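Local coordinates for protein tapirin (Caldicellulosiruptor hydrothermalis, PDB 6N2C) that binds cellulose, probably through its beta-helical, zinc-carrying C-terminal domain, and is likely to help the thermophilic cell adhere to plant biomass, at residues F181-Y186 with N464-D469. Residues are numbered along the deposited sequence; the frame is centred on the assembly and turned at random.
Sequences FDFTTY and NWIRLD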
ATOM      1  N   PHE A 181      -5.810  -4.644  16.765  1.00 15.64           N
ATOM      2  CA  PHE A 181      -6.980  -4.324  17.577  1.00 17.04           C
ATOM      3  C   PHE A 181      -6.604  -3.868  18.954  1.00 19.52           C
ATOM      4  O   PHE A 181      -7.508  -3.584  19.747  1.00 18.48           O
ATOM      5  CB  PHE A 181      -7.850  -5.561  17.707  1.00 15.58           C
ATOM      6  CG  PHE A 181      -8.236  -6.119  16.376  1.00 16.40           C
ATOM      7  CD1 PHE A 181      -9.220  -5.554  15.620  1.00 17.61           C
ATOM      8  CD2 PHE A 181      -7.496  -7.176  15.827  1.00 18.42           C
ATOM      9  CE1 PHE A 181      -9.506  -6.057  14.372  1.00 20.61           C
ATOM     10  CE2 PHE A 181      -7.798  -7.683  14.604  1.00 18.23           C
ATOM     11  CZ  PHE A 181      -8.796  -7.123  13.862  1.00 18.64           C
ATOM     12  N   ASP A 182      -5.316  -3.729  19.222  1.00 18.57           N
ATOM     13  CA  ASP A 182      -4.809  -3.213  20.484  1.00 16.60           C
ATOM     14  C   ASP A 182      -4.229  -1.822  20.323  1.00 17.24           C
ATOM     15  O   ASP A 182      -3.056  -1.630  19.869  1.00 15.90           O
ATOM     16  CB  ASP A 182      -3.790  -4.173  21.030  1.00 16.66           C
ATOM     17  CG  ASP A 182      -3.241  -3.776  22.385  1.00 17.34           C
ATOM     18  OD1 ASP A 182      -3.358  -2.614  22.779  1.00 14.82           O
ATOM     19  OD2 ASP A 182      -2.560  -4.695  23.028  1.00 16.49           O
ATOM     20  N   PHE A 183      -5.017  -0.826  20.781  1.00 15.53           N
ATOM     21  CA  PHE A 183      -4.571   0.560  20.578  1.00 13.24           C
ATOM     22  C   PHE A 183      -3.479   1.035  21.480  1.00 14.73           C
ATOM     23  O   PHE A 183      -3.098   2.216  21.434  1.00 14.95           O
ATOM     24  CB  PHE A 183      -5.790   1.492  20.356  1.00 13.61           C
ATOM     25  CG  PHE A 183      -6.416   1.282  19.040  1.00 13.14           C
ATOM     26  CD1 PHE A 183      -5.944   1.998  17.938  1.00 12.83           C
ATOM     27  CD2 PHE A 183      -7.306   0.227  18.861  1.00 13.30           C
ATOM     28  CE1 PHE A 183      -6.425   1.685  16.686  1.00 12.99           C
ATOM     29  CE2 PHE A 183      -7.825  -0.054  17.623  1.00 14.88           C
ATOM     30  CZ  PHE A 183      -7.300   0.697  16.519  1.00 14.21           C
ATOM     31  N   THR A 184      -2.907   0.159  22.334  1.00 13.52           N
ATOM     32  CA  THR A 184      -1.693   0.514  23.012  1.00 13.43           C
ATOM     33  C   THR A 184      -0.419   0.231  22.132  1.00 13.77           C
ATOM     34  O   THR A 184       0.747   0.448  22.622  1.00 16.21           O
ATOM     35  CB  THR A 184      -1.469  -0.239  24.353  1.00 15.97           C
ATOM     36  OG1 THR A 184      -1.237  -1.617  24.094  1.00 14.83           O
ATOM     37  CG2 THR A 184      -2.683  -0.029  25.264  1.00 17.04           C
ATOM     38  N   THR A 185      -0.633  -0.236  20.917  1.00 14.27           N
ATOM     39  CA  THR A 185       0.465  -0.528  19.957  1.00 14.70           C
ATOM     40  C   THR A 185       0.548   0.487  18.813  1.00 16.48           C
ATOM     41  O   THR A 185       1.190   0.230  17.810  1.00 13.68           O
ATOM     42  CB  THR A 185       0.354  -1.955  19.366  1.00 14.27           C
ATOM     43  OG1 THR A 185      -0.740  -2.071  18.469  1.00 13.23           O
ATOM     44  CG2 THR A 185       0.197  -2.970  20.505  1.00 18.44           C
ATOM     45  N   TYR A 186      -0.164   1.600  18.968  1.00 14.58           N
ATOM     46  CA  TYR A 186      -0.214   2.649  17.926  1.00 13.10           C
ATOM     47  C   TYR A 186       0.545   3.871  18.302  1.00 12.53           C
ATOM     48  O   TYR A 186       0.326   4.464  19.376  1.00 16.81           O
ATOM     49  CB  TYR A 186      -1.680   3.001  17.533  1.00 12.74           C
ATOM     50  CG  TYR A 186      -2.380   1.968  16.663  1.00 11.91           C
ATOM     51  CD1 TYR A 186      -2.742   0.739  17.170  1.00 12.88           C
ATOM     52  CD2 TYR A 186      -2.737   2.270  15.394  1.00 12.66           C
ATOM     53  CE1 TYR A 186      -3.385  -0.213  16.398  1.00 12.97           C
ATOM     54  CE2 TYR A 186      -3.457   1.374  14.625  1.00 12.27           C
ATOM     55  CZ  TYR A 186      -3.766   0.128  15.128  1.00 13.49           C
ATOM     56  OH  TYR A 186      -4.453  -0.776  14.350  1.00 15.51           O
ATOM     57  N   ASN A 464     -14.798  -0.555  18.298  1.00 18.95           N
ATOM     58  CA  ASN A 464     -14.922  -1.530  19.308  1.00 20.00           C
ATOM     59  C   ASN A 464     -13.814  -1.434  20.342  1.00 21.47           C
ATOM     60  O   ASN A 464     -14.021  -1.777  21.506  1.00 21.05           O
ATOM     61  CB  ASN A 464     -14.936  -2.975  18.746  1.00 20.35           C
ATOM     62  CG  ASN A 464     -16.318  -3.450  18.387  1.00 22.85           C
ATOM     63  OD1 ASN A 464     -17.177  -2.678  17.911  1.00 21.68           O
ATOM     64  ND2 ASN A 464     -16.499  -4.836  18.460  1.00 23.11           N
ATOM     65  N   TRP A 465     -12.613  -0.973  19.939  1.00 18.23           N
ATOM     66  CA  TRP A 465     -11.419  -0.969  20.757  1.00 16.04           C
ATOM     67  C   TRP A 465     -10.832   0.398  21.159  1.00 16.66           C
ATOM     68  O   TRP A 465      -9.978   0.514  22.070  1.00 17.28           O
ATOM     69  CB  TRP A 465     -10.345  -1.851  20.017  1.00 16.91           C
ATOM     70  CG  TRP A 465     -10.843  -3.217  19.778  1.00 16.66           C
ATOM     71  CD1 TRP A 465     -10.890  -4.218  20.654  1.00 17.45           C
ATOM     72  CD2 TRP A 465     -11.454  -3.718  18.547  1.00 16.25           C
ATOM     73  NE1 TRP A 465     -11.448  -5.331  20.053  1.00 18.14           N
ATOM     74  CE2 TRP A 465     -11.803  -5.043  18.767  1.00 17.22           C
ATOM     75  CE3 TRP A 465     -11.718  -3.152  17.296  1.00 16.70           C
ATOM     76  CZ2 TRP A 465     -12.397  -5.838  17.786  1.00 18.93           C
ATOM     77  CZ3 TRP A 465     -12.326  -3.892  16.326  1.00 18.91           C
ATOM     78  CH2 TRP A 465     -12.695  -5.235  16.583  1.00 17.38           C
ATOM     79  N   ILE A 466     -11.228   1.450  20.493  1.00 15.59           N
ATOM     80  CA  ILE A 466     -10.753   2.766  20.803  1.00 13.61           C
ATOM     81  C   ILE A 466     -11.913   3.725  20.653  1.00 13.27           C
ATOM     82  O   ILE A 466     -12.509   3.880  19.582  1.00 13.49           O
ATOM     83  CB  ILE A 466      -9.464   3.236  20.015  1.00 13.80           C
ATOM     84  CG1 ILE A 466      -9.031   4.578  20.510  1.00 14.70           C
ATOM     85  CG2 ILE A 466      -9.642   3.212  18.517  1.00 15.01           C
ATOM     86  CD1 ILE A 466      -7.682   5.103  20.085  1.00 14.53           C
ATOM     87  N   ARG A 467     -12.172   4.491  21.714  1.00 13.03           N
ATOM     88  CA  ARG A 467     -13.452   5.262  21.823  1.00 14.98           C
ATOM     89  C   ARG A 467     -13.094   6.624  22.364  1.00 13.59           C
ATOM     90  O   ARG A 467     -13.259   6.880  23.593  1.00 18.29           O
ATOM     91  CB  ARG A 467     -14.422   4.553  22.766  1.00 15.31           C
ATOM     92  CG  ARG A 467     -14.798   3.216  22.192  1.00 17.52           C
ATOM     93  CD  ARG A 467     -15.790   2.460  23.017  1.00 19.27           C
ATOM     94  NE  ARG A 467     -15.927   1.133  22.535  1.00 19.15           N
ATOM     95  CZ  ARG A 467     -16.614   0.179  23.161  1.00 20.38           C
ATOM     96  NH1 ARG A 467     -17.409   0.478  24.218  1.00 20.28           N
ATOM     97  NH2 ARG A 467     -16.532  -1.078  22.730  1.00 21.20           N
ATOM     98  N   LEU A 468     -12.669   7.530  21.484  1.00 12.25           N
ATOM     99  CA  LEU A 468     -12.259   8.834  21.944  1.00 14.61           C
ATOM    100  C   LEU A 468     -13.421   9.652  22.505  1.00 16.30           C
ATOM    101  O   LEU A 468     -13.227  10.554  23.300  1.00 16.75           O
ATOM    102  CB  LEU A 468     -11.424   9.573  20.921  1.00 16.16           C
ATOM    103  CG  LEU A 468     -10.141   8.830  20.514  1.00 14.98           C
ATOM    104  CD1 LEU A 468      -9.403   9.562  19.382  1.00 18.26           C
ATOM    105  CD2 LEU A 468      -9.250   8.507  21.698  1.00 16.82           C
ATOM    106  N   ASP A 469     -14.654   9.296  22.136  1.00 18.93           N
ATOM    107  CA  ASP A 469     -15.828   9.960  22.722  1.00 18.89           C
ATOM    108  C   ASP A 469     -16.043   9.605  24.163  1.00 19.89           C
ATOM    109  O   ASP A 469     -16.904  10.251  24.805  1.00 19.32           O
ATOM    110  CB  ASP A 469     -17.089   9.652  21.911  1.00 23.28           C
ATOM    111  CG  ASP A 469     -17.148  10.429  20.582  1.00 28.71           C
ATOM    112  OD1 ASP A 469     -16.380  11.388  20.354  1.00 30.82           O
ATOM    113  OD2 ASP A 469     -18.029  10.121  19.795  1.00 39.64           O
TER
HETATM  114  O   HOH W   1      -7.405  -1.257  22.149  0.91 25.28           O
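Phe181 turns the edge of its ring onto one face of the Trp465 indole, an edge-to-face pair in which CD1 sits 3.6 Å from Trp465 CZ3 and the planes meet at 58°. The two side chains run side by side and point the same way, which also brings Phe181 CB over the five-membered ring, 4.1 Å from its centroid, in a CH-pi contact. On the opposite face of the indole lies CB of Asn464, and Glu572 accepts a hydrogen bond from NE1, so the ring is held in both position and rotation. The next residue, Ile466, has CG1 anti to the backbone N (chi1 -176°), which leaves CG2 between that N and the carbonyl carbon, from where it stands over the centre of the Phe183 ring, 3.6 Å from the centroid. The opposite face meets Tyr186 CE1 toward its rim, while Phe183 CE1 sits over the centre of the Tyr186 ring. Here the loop leading into strand 186-190, first in sequence of the parallel beta-helix but stacked between strands 206-209 and 534-537, meets the excursion after helix 451-457 that returns the chain to the coil at strand 483-488. No direct hydrogen bond joins the two loops, but a water accepts from Phe183 N at 2.8 Å and lies within donating reach of Trp465 O, though other acceptors compete for its protons. Replacing Trp465 by alanine removes the indole, which would probably leave a gap against the Phe181 edge and Glu572 without the N-H it accepts from. Trp465 CB lies at the edge of the Phe183 ring, 3.9 Å from Phe183 CD2, and 3.3 Å from Phe181 O.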